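Local coordinates for cell shape-determining protein MreC (Streptococcus pneumoniae, PDB 2QF4) that helps form and maintain cell shape, probably as part of the elongasome that synthesizes peripheral peptidoglycan, at residues L9-I14 / L25-G30; G46-S50 / V61-T65; S105-I109 / T144-T148. Residue numbers count along the deposited sequence, not the author numbering.

Contact 1: residues L9-I14 / L25-G30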
loop_
_atom_site.group_PDB
_atom_site.type_symbol
_atom_site.label_atom_id
_atom_site.label_comp_id
_atom_site.label_asym_id
_atom_site.label_seq_id
_atom_site.Cartn_x
_atom_site.Cartn_y
_atom_site.Cartn_z
ATOM N N LEU A 9 10.852 -4.286 10.617
ATOM C CA LEU A 9 10.903 -5.618 11.204
ATOM C C LEU A 9 10.648 -6.637 10.112
ATOM O O LEU A 9 9.589 -6.609 9.472
ATOM C CB LEU A 9 9.791 -5.729 12.277
ATOM C CG LEU A 9 9.666 -7.064 12.999
ATOM C CD1 LEU A 9 10.950 -7.505 13.687
ATOM C CD2 LEU A 9 8.484 -7.043 13.946
ATOM N N ALA A 10 11.583 -7.545 9.887
ATOM C CA ALA A 10 11.442 -8.606 8.888
ATOM C C ALA A 10 11.044 -9.871 9.605
ATOM O O ALA A 10 11.604 -10.200 10.650
ATOM C CB ALA A 10 12.728 -8.766 8.077
ATOM N N ALA A 11 10.093 -10.613 9.049
ATOM C CA ALA A 11 9.559 -11.800 9.704
ATOM C C ALA A 11 9.159 -12.809 8.642
ATOM O O ALA A 11 8.919 -12.486 7.487
ATOM C CB ALA A 11 8.354 -11.437 10.578
ATOM N N ASP A 12 9.102 -14.071 9.046
ATOM C CA ASP A 12 8.706 -15.163 8.137
ATOM C C ASP A 12 7.202 -15.198 7.915
ATOM O O ASP A 12 6.422 -15.003 8.856
ATOM C CB ASP A 12 9.072 -16.521 8.749
ATOM C CG ASP A 12 10.487 -16.591 9.221
ATOM O OD1 ASP A 12 11.385 -16.600 8.362
ATOM O OD2 ASP A 12 10.693 -16.642 10.439
ATOM N N VAL A 13 6.807 -15.518 6.686
ATOM C CA VAL A 13 5.414 -15.887 6.395
ATOM C C VAL A 13 5.142 -17.292 6.927
ATOM O O VAL A 13 5.833 -18.234 6.553
ATOM C CB VAL A 13 5.161 -15.849 4.886
ATOM C CG1 VAL A 13 3.740 -16.252 4.565
ATOM C CG2 VAL A 13 5.468 -14.433 4.339
ATOM N N ILE A 14 4.173 -17.413 7.809
ATOM C CA ILE A 14 3.774 -18.691 8.353
ATOM C C ILE A 14 2.378 -19.102 7.902
ATOM O O ILE A 14 2.030 -20.284 7.994
ATOM C CB ILE A 14 3.940 -18.786 9.885
ATOM C CG1 ILE A 14 3.256 -17.625 10.596
ATOM C CG2 ILE A 14 5.439 -18.888 10.261
ATOM C CD1 ILE A 14 3.074 -17.820 12.084
ATOM N N LEU A 25 -1.600 -12.487 4.731
ATOM C CA LEU A 25 -0.478 -13.292 5.212
ATOM C C LEU A 25 -0.375 -13.098 6.712
ATOM O O LEU A 25 -0.707 -12.051 7.259
ATOM C CB LEU A 25 0.881 -12.779 4.611
ATOM C CG LEU A 25 1.032 -12.651 3.115
ATOM C CD1 LEU A 25 2.341 -12.038 2.809
ATOM C CD2 LEU A 25 0.886 -14.055 2.459
ATOM N N THR A 26 0.108 -14.126 7.399
ATOM C CA THR A 26 0.495 -14.042 8.806
ATOM C C THR A 26 1.987 -14.191 8.908
ATOM O O THR A 26 2.576 -15.127 8.336
ATOM C CB THR A 26 -0.191 -15.136 9.650
ATOM O OG1 THR A 26 -1.587 -15.054 9.444
ATOM C CG2 THR A 26 0.134 -14.960 11.125
ATOM N N LEU A 27 2.597 -13.281 9.666
ATOM C CA LEU A 27 4.011 -13.271 9.956
ATOM C C LEU A 27 4.261 -13.721 11.395
ATOM O O LEU A 27 3.444 -13.495 12.287
ATOM C CB LEU A 27 4.594 -11.861 9.751
ATOM C CG LEU A 27 4.263 -11.188 8.447
ATOM C CD1 LEU A 27 4.911 -9.775 8.415
ATOM C CD2 LEU A 27 4.711 -12.025 7.290
ATOM N N ASP A 28 5.421 -14.328 11.612
ATOM C CA ASP A 28 5.822 -14.875 12.909
ATOM C C ASP A 28 6.520 -13.893 13.837
ATOM O O ASP A 28 7.284 -14.326 14.680
ATOM C CB ASP A 28 6.662 -16.132 12.720
ATOM C CG ASP A 28 8.021 -15.882 12.103
ATOM O OD1 ASP A 28 8.349 -14.744 11.724
ATOM O OD2 ASP A 28 8.759 -16.898 11.993
ATOM N N ALA A 29 6.182 -12.611 13.785
ATOM C CA ALA A 29 6.628 -11.595 14.760
ATOM C C ALA A 29 5.384 -10.768 15.010
ATOM O O ALA A 29 4.677 -10.423 14.061
ATOM C CB ALA A 29 7.783 -10.824 14.252
ATOM N N GLY A 30 5.162 -10.300 16.230
ATOM C CA GLY A 30 4.534 -9.054 16.430
ATOM C C GLY A 30 4.968 -8.099 17.465
ATOM O O GLY A 30 6.054 -7.618 17.343
#
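Ala-11 sets its methyl group over the end of the strand 24-27, with CB 3.9 Å from Leu-27 CB and 3.8 Å from Ala-29 CB. To one side of it, Leu-9 extends CD2 to 3.9 Å from Ala-29 CB; to the other, Val-13 meets Leu-27 (CG2 to CD2, 3.9 Å) and, more loosely, Leu-25 (CG1 to CD2, 4.2 Å). Val-13 and Leu-27 form an antiparallel non-hydrogen-bonded pair, CA to CA 4.6 Å, with both side chains on the face that packs on Ile-161 of strand 160-166. These strands are the first hairpin of a six-stranded antiparallel barrel, one of two in this major periplasmic domain of MreC, whose double-barrel architecture is that of the alpha-lytic protease fold. Strand 6-16 also bonds through its backbone to strand 160-166, which closes the barrel. Across the hairpin, Ile-14 N donates to Thr-26 O at 2.8 Å and Asp-28 N to Asp-12 O at 3.0 Å. Beyond Leu-27 the strand ends, and Asp-28 takes over with its side chain: its OD1 accepts from Asp-12 N at 2.9 Å. The two carboxylates come together as well, Asp-12 OD2 lying 2.5 Å from Asp-28 OD2. Ile-14 CG2 covers Asp-28 CB at 3.9 Å.

Contact 2: residues G46-S50 / V61-T65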
loop_
_atom_site.group_PDB
_atom_site.type_symbol
_atom_site.label_atom_id
_atom_site.label_comp_id
_atom_site.label_asym_id
_atom_site.label_seq_id
_atom_site.Cartn_x
_atom_site.Cartn_y
_atom_site.Cartn_z
ATOM N N GLY A 46 8.913 -3.344 -2.932
ATOM C CA GLY A 46 7.684 -2.619 -3.131
ATOM C C GLY A 46 6.602 -2.953 -2.128
ATOM O O GLY A 46 6.646 -3.957 -1.392
ATOM N N LEU A 47 5.575 -2.107 -2.120
ATOM C CA LEU A 47 4.447 -2.304 -1.204
ATOM C C LEU A 47 3.635 -3.533 -1.579
ATOM O O LEU A 47 3.235 -3.706 -2.718
ATOM C CB LEU A 47 3.525 -1.092 -1.267
ATOM C CG LEU A 47 2.436 -1.049 -0.181
ATOM C CD1 LEU A 47 3.065 -0.914 1.227
ATOM C CD2 LEU A 47 1.434 0.067 -0.473
ATOM N N ILE A 48 3.385 -4.381 -0.580
ATOM C CA ILE A 48 2.521 -5.559 -0.786
ATOM C C ILE A 48 1.307 -5.608 0.113
ATOM O O ILE A 48 0.415 -6.383 -0.150
ATOM C CB ILE A 48 3.329 -6.880 -0.770
ATOM C CG1 ILE A 48 4.012 -7.159 0.575
ATOM C CG2 ILE A 48 4.357 -6.876 -1.917
ATOM C CD1 ILE A 48 3.084 -7.721 1.633
ATOM N N GLY A 49 1.210 -4.747 1.110
ATOM C CA GLY A 49 0.078 -4.766 1.998
ATOM C C GLY A 49 0.239 -3.822 3.167
ATOM O O GLY A 49 1.182 -3.058 3.232
ATOM N N SER A 50 -0.712 -3.933 4.087
ATOM C CA SER A 50 -0.789 -3.097 5.296
ATOM C C SER A 50 -1.048 -4.000 6.481
ATOM O O SER A 50 -1.709 -5.024 6.340
ATOM C CB SER A 50 -1.885 -2.037 5.158
ATOM O OG SER A 50 -3.109 -2.639 4.781
ATOM N N VAL A 61 -1.124 -9.326 7.768
ATOM C CA VAL A 61 -0.940 -8.347 6.709
ATOM C C VAL A 61 -2.053 -8.519 5.679
ATOM O O VAL A 61 -2.253 -9.616 5.159
ATOM C CB VAL A 61 0.421 -8.520 6.023
ATOM C CG1 VAL A 61 0.550 -7.632 4.760
ATOM C CG2 VAL A 61 1.545 -8.239 7.010
ATOM N N ASN A 62 -2.793 -7.442 5.410
ATOM C CA ASN A 62 -3.822 -7.401 4.389
ATOM C C ASN A 62 -3.197 -7.043 3.069
ATOM O O ASN A 62 -2.556 -5.991 2.946
ATOM C CB ASN A 62 -4.857 -6.371 4.751
ATOM C CG ASN A 62 -6.073 -6.492 3.898
ATOM O OD1 ASN A 62 -6.427 -5.564 3.198
ATOM N ND2 ASN A 62 -6.681 -7.656 3.899
ATOM N N LEU A 63 -3.341 -7.922 2.089
ATOM C CA LEU A 63 -2.655 -7.700 0.833
ATOM C C LEU A 63 -3.358 -6.635 -0.027
ATOM O O LEU A 63 -4.560 -6.423 0.047
ATOM C CB LEU A 63 -2.486 -9.022 0.054
ATOM C CG LEU A 63 -1.601 -10.071 0.768
ATOM C CD1 LEU A 63 -1.563 -11.366 -0.060
ATOM C CD2 LEU A 63 -0.172 -9.578 0.950
ATOM N N LEU A 64 -2.600 -6.065 -0.943
ATOM C CA LEU A 64 -3.138 -5.045 -1.848
ATOM C C LEU A 64 -4.045 -5.580 -2.939
ATOM O O LEU A 64 -4.703 -4.802 -3.625
ATOM C CB LEU A 64 -1.991 -4.294 -2.538
ATOM C CG LEU A 64 -1.086 -3.428 -1.665
ATOM C CD1 LEU A 64 -0.115 -2.667 -2.593
ATOM C CD2 LEU A 64 -1.859 -2.464 -0.768
ATOM N N THR A 65 -4.081 -6.887 -3.127
ATOM C CA THR A 65 -4.885 -7.506 -4.183
ATOM C C THR A 65 -6.324 -7.826 -3.762
ATOM O O THR A 65 -7.052 -8.408 -4.541
ATOM C CB THR A 65 -4.160 -8.746 -4.681
ATOM O OG1 THR A 65 -3.823 -9.563 -3.550
ATOM C CG2 THR A 65 -2.880 -8.360 -5.440
HETATM O O HOH W 1 -3.971 -3.540 2.222
#
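The side chain of Ile-48 starts away from strand 59-63 but bends back, chi1 and chi2 both p, so that CD1 reaches Leu-63 CD2 at 3.8 Å and Val-61 CG1 at 4.0 Å. Leu-63, in an m,t rotamer, makes the same kind of return: its CA-to-CB bond points away overall, yet CD2 comes within 3.4 Å of Ile-48 O. Leu-64 is more direct. Its CA-to-CB bond points toward strand 46-54, and the m,t rotamer brings CD1 to 3.8 Å from CD2 of Leu-47, which is t,p. On its other edge strand 46-54 forms a classic beta bulge, Ile-48 and Gly-49 both facing Ala-41 of strand 40-43, within the six-stranded antiparallel barrel to which the hairpin 46-54/59-63 belongs. Gly-49 pairs with Leu-63 at a CA-to-CA distance of only 4.2 Å, where a CB on Gly-49 would clash with Asn-62 O and Val-61 CG1. The backbones are joined by Leu-64 N to Ile-48 O, 3.1 Å, and by the hydrogen-bonded pair Ser-50 and Asn-62, with Ser-50 N to Asn-62 O at 3.0 Å and Asn-62 N to Ser-50 O at 2.8 Å. On the face carrying Ser-50 and Asn-62, a water lies 2.8 Å from Ser-50 OG, the p rotamer, and donates to Asn-62 O at 2.9 Å and, weakly, to Asn-62 OD1 at 3.3 Å.

Contact 3: residues S105-I109 / T144-T148; sequences SNSDI and TREVT
An arginine just ahead of a barrel strand holds a surface loop through the loop's backbone carbonyls. Residues 105-109 belong to the loop between strands 97-101 and 114-118 of the second six-stranded antiparallel barrel; Arg-145 immediately precedes strand 146-151. No strand pairing joins the segments: the nearest CA pairs are Asn-106 and Arg-145, 8.6 Å, and Ile-109 and Val-147, 8.3 Å. The loop is extended at Ser-105 (phi/psi -151/152), turns at Asn-106 (-102/17), takes polyproline-II angles at Ser-107 (-50/146) and Asp-108 (-55/145) and is beta-like at Ile-109 (-134/130). Arg-145 (-55/140) leads into beta values from Glu-146 (-126/151) on. Ser-105, chi1 t, makes an ST turn, its OG accepting from Ser-107 N at 2.9 Å, while Ser-107 OG, chi1 also t, donates to Asp-108 O at 2.8 Å. Arg-145 (chi1 t, chi2 t, chi3 p, chi4 147°) reaches across. Near the guanidinium plane, its NH2 donates to Ser-105 O and Ser-107 O, each at 2.9 Å, and NH1 to the same Ser-107 O, also at 2.9 Å, which thus accepts twice. A water accepts from NE at 3.0 Å and lies 3.0 Å from Asn-106 OD1, to which it can donate. The CA-to-CB bond of Ile-109 points toward residues 144-148, and its m,t rotamer places CD1 over one guanidinium face, 3.7 Å from Arg-145 NH1 and 4.0 Å from Val-147 CG2 (chi1 t).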
loop_
_atom_site.group_PDB
_atom_site.type_symbol
_atom_site.label_atom_id
_atom_site.label_comp_id
_atom_site.label_asym_id
_atom_site.label_seq_id
_atom_site.Cartn_x
_atom_site.Cartn_y
_atom_site.Cartn_z
ATOM N N SER A 105 -6.103 16.578 -6.764
ATOM C CA SER A 105 -5.721 17.438 -7.895
ATOM C C SER A 105 -6.448 17.006 -9.150
ATOM O O SER A 105 -6.759 15.819 -9.310
ATOM C CB SER A 105 -4.200 17.278 -8.112
ATOM O OG SER A 105 -3.708 17.900 -9.242
ATOM N N ASN A 106 -6.658 17.967 -10.055
ATOM C CA ASN A 106 -7.142 17.646 -11.390
ATOM C C ASN A 106 -6.023 17.664 -12.420
ATOM O O ASN A 106 -6.296 17.691 -13.619
ATOM C CB ASN A 106 -8.300 18.538 -11.815
ATOM C CG ASN A 106 -9.338 18.586 -10.780
ATOM O OD1 ASN A 106 -9.823 17.524 -10.322
ATOM N ND2 ASN A 106 -9.656 19.783 -10.354
ATOM N N SER A 107 -4.763 17.606 -11.964
ATOM C CA SER A 107 -3.619 17.438 -12.866
ATOM C C SER A 107 -3.823 16.299 -13.829
ATOM O O SER A 107 -4.366 15.246 -13.461
ATOM C CB SER A 107 -2.315 17.112 -12.096
ATOM O OG SER A 107 -1.241 16.846 -13.028
ATOM N N ASP A 108 -3.297 16.445 -15.035
ATOM C CA ASP A 108 -3.173 15.312 -15.921
ATOM C C ASP A 108 -2.403 14.192 -15.213
ATOM O O ASP A 108 -1.490 14.430 -14.432
ATOM C CB ASP A 108 -2.431 15.685 -17.205
ATOM C CG ASP A 108 -3.203 16.618 -18.110
ATOM O OD1 ASP A 108 -4.402 16.899 -17.888
ATOM O OD2 ASP A 108 -2.562 17.078 -19.084
ATOM N N ILE A 109 -2.800 12.961 -15.513
ATOM C CA ILE A 109 -2.146 11.766 -15.012
ATOM C C ILE A 109 -1.992 10.850 -16.205
ATOM O O ILE A 109 -2.947 10.674 -16.964
ATOM C CB ILE A 109 -2.971 11.111 -13.886
ATOM C CG1 ILE A 109 -2.992 11.984 -12.626
ATOM C CG2 ILE A 109 -2.422 9.704 -13.527
ATOM C CD1 ILE A 109 -3.972 11.501 -11.572
ATOM N N THR A 144 -14.751 12.313 -8.556
ATOM C CA THR A 144 -14.586 10.865 -8.489
ATOM C C THR A 144 -13.703 10.251 -9.582
ATOM O O THR A 144 -13.767 9.050 -9.844
ATOM C CB THR A 144 -15.961 10.213 -8.386
ATOM O OG1 THR A 144 -16.811 10.812 -9.342
ATOM C CG2 THR A 144 -16.543 10.441 -6.972
ATOM N N ARG A 145 -12.801 11.043 -10.153
ATOM C CA ARG A 145 -11.774 10.444 -10.999
ATOM C C ARG A 145 -11.036 9.355 -10.216
ATOM O O ARG A 145 -10.662 9.529 -9.037
ATOM C CB ARG A 145 -10.771 11.481 -11.517
ATOM C CG ARG A 145 -9.697 10.925 -12.426
ATOM C CD ARG A 145 -8.935 11.981 -13.203
ATOM N NE ARG A 145 -8.183 12.878 -12.334
ATOM C CZ ARG A 145 -7.023 13.446 -12.651
ATOM N NH1 ARG A 145 -6.401 13.205 -13.796
ATOM N NH2 ARG A 145 -6.455 14.261 -11.780
ATOM N N GLU A 146 -10.746 8.261 -10.909
ATOM C CA GLU A 146 -10.069 7.104 -10.338
ATOM C C GLU A 146 -8.850 6.789 -11.197
ATOM O O GLU A 146 -8.838 7.060 -12.383
ATOM C CB GLU A 146 -11.025 5.904 -10.382
ATOM C CG GLU A 146 -10.541 4.553 -9.899
ATOM C CD GLU A 146 -11.491 3.448 -10.363
ATOM O OE1 GLU A 146 -12.728 3.658 -10.253
ATOM O OE2 GLU A 146 -11.024 2.416 -10.939
ATOM N N VAL A 147 -7.841 6.234 -10.576
ATOM C CA VAL A 147 -6.627 5.822 -11.248
ATOM C C VAL A 147 -6.458 4.337 -11.085
ATOM O O VAL A 147 -6.629 3.805 -9.977
ATOM C CB VAL A 147 -5.376 6.543 -10.696
ATOM C CG1 VAL A 147 -4.148 6.269 -11.555
ATOM C CG2 VAL A 147 -5.613 8.034 -10.592
ATOM N N THR A 148 -6.075 3.639 -12.149
ATOM C CA THR A 148 -5.665 2.244 -12.084
ATOM C C THR A 148 -4.157 2.137 -12.217
ATOM O O THR A 148 -3.537 2.886 -12.994
ATOM C CB THR A 148 -6.416 1.350 -13.087
ATOM O OG1 THR A 148 -6.234 1.823 -14.424
ATOM C CG2 THR A 148 -7.924 1.280 -12.753
HETATM O O HOH W 2 -9.526 14.501 -10.247
#

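In the fold
Contacts 1 and 2 each join the two strands of a hairpin in the same barrel and meet where strands 24-27 and 59-63 run side by side: Leu-25 O lies 2.8 Å from Val-61 N, a probable hydrogen bond, and Leu-25 CG packs 3.9 Å from Leu-63 CD2. Contact 2 is the buried one, near the centre of the chain; contact 1, partly buried, combines an apolar face with a paired-acid edge. Contact 3 belongs to the other barrel, on the opposite side of the chain's centre from contact 1, their centres about 35 Å apart. It is a surface contact in which a charged side chain bonding to carbonyls replaces the backbone pairing of the hairpins.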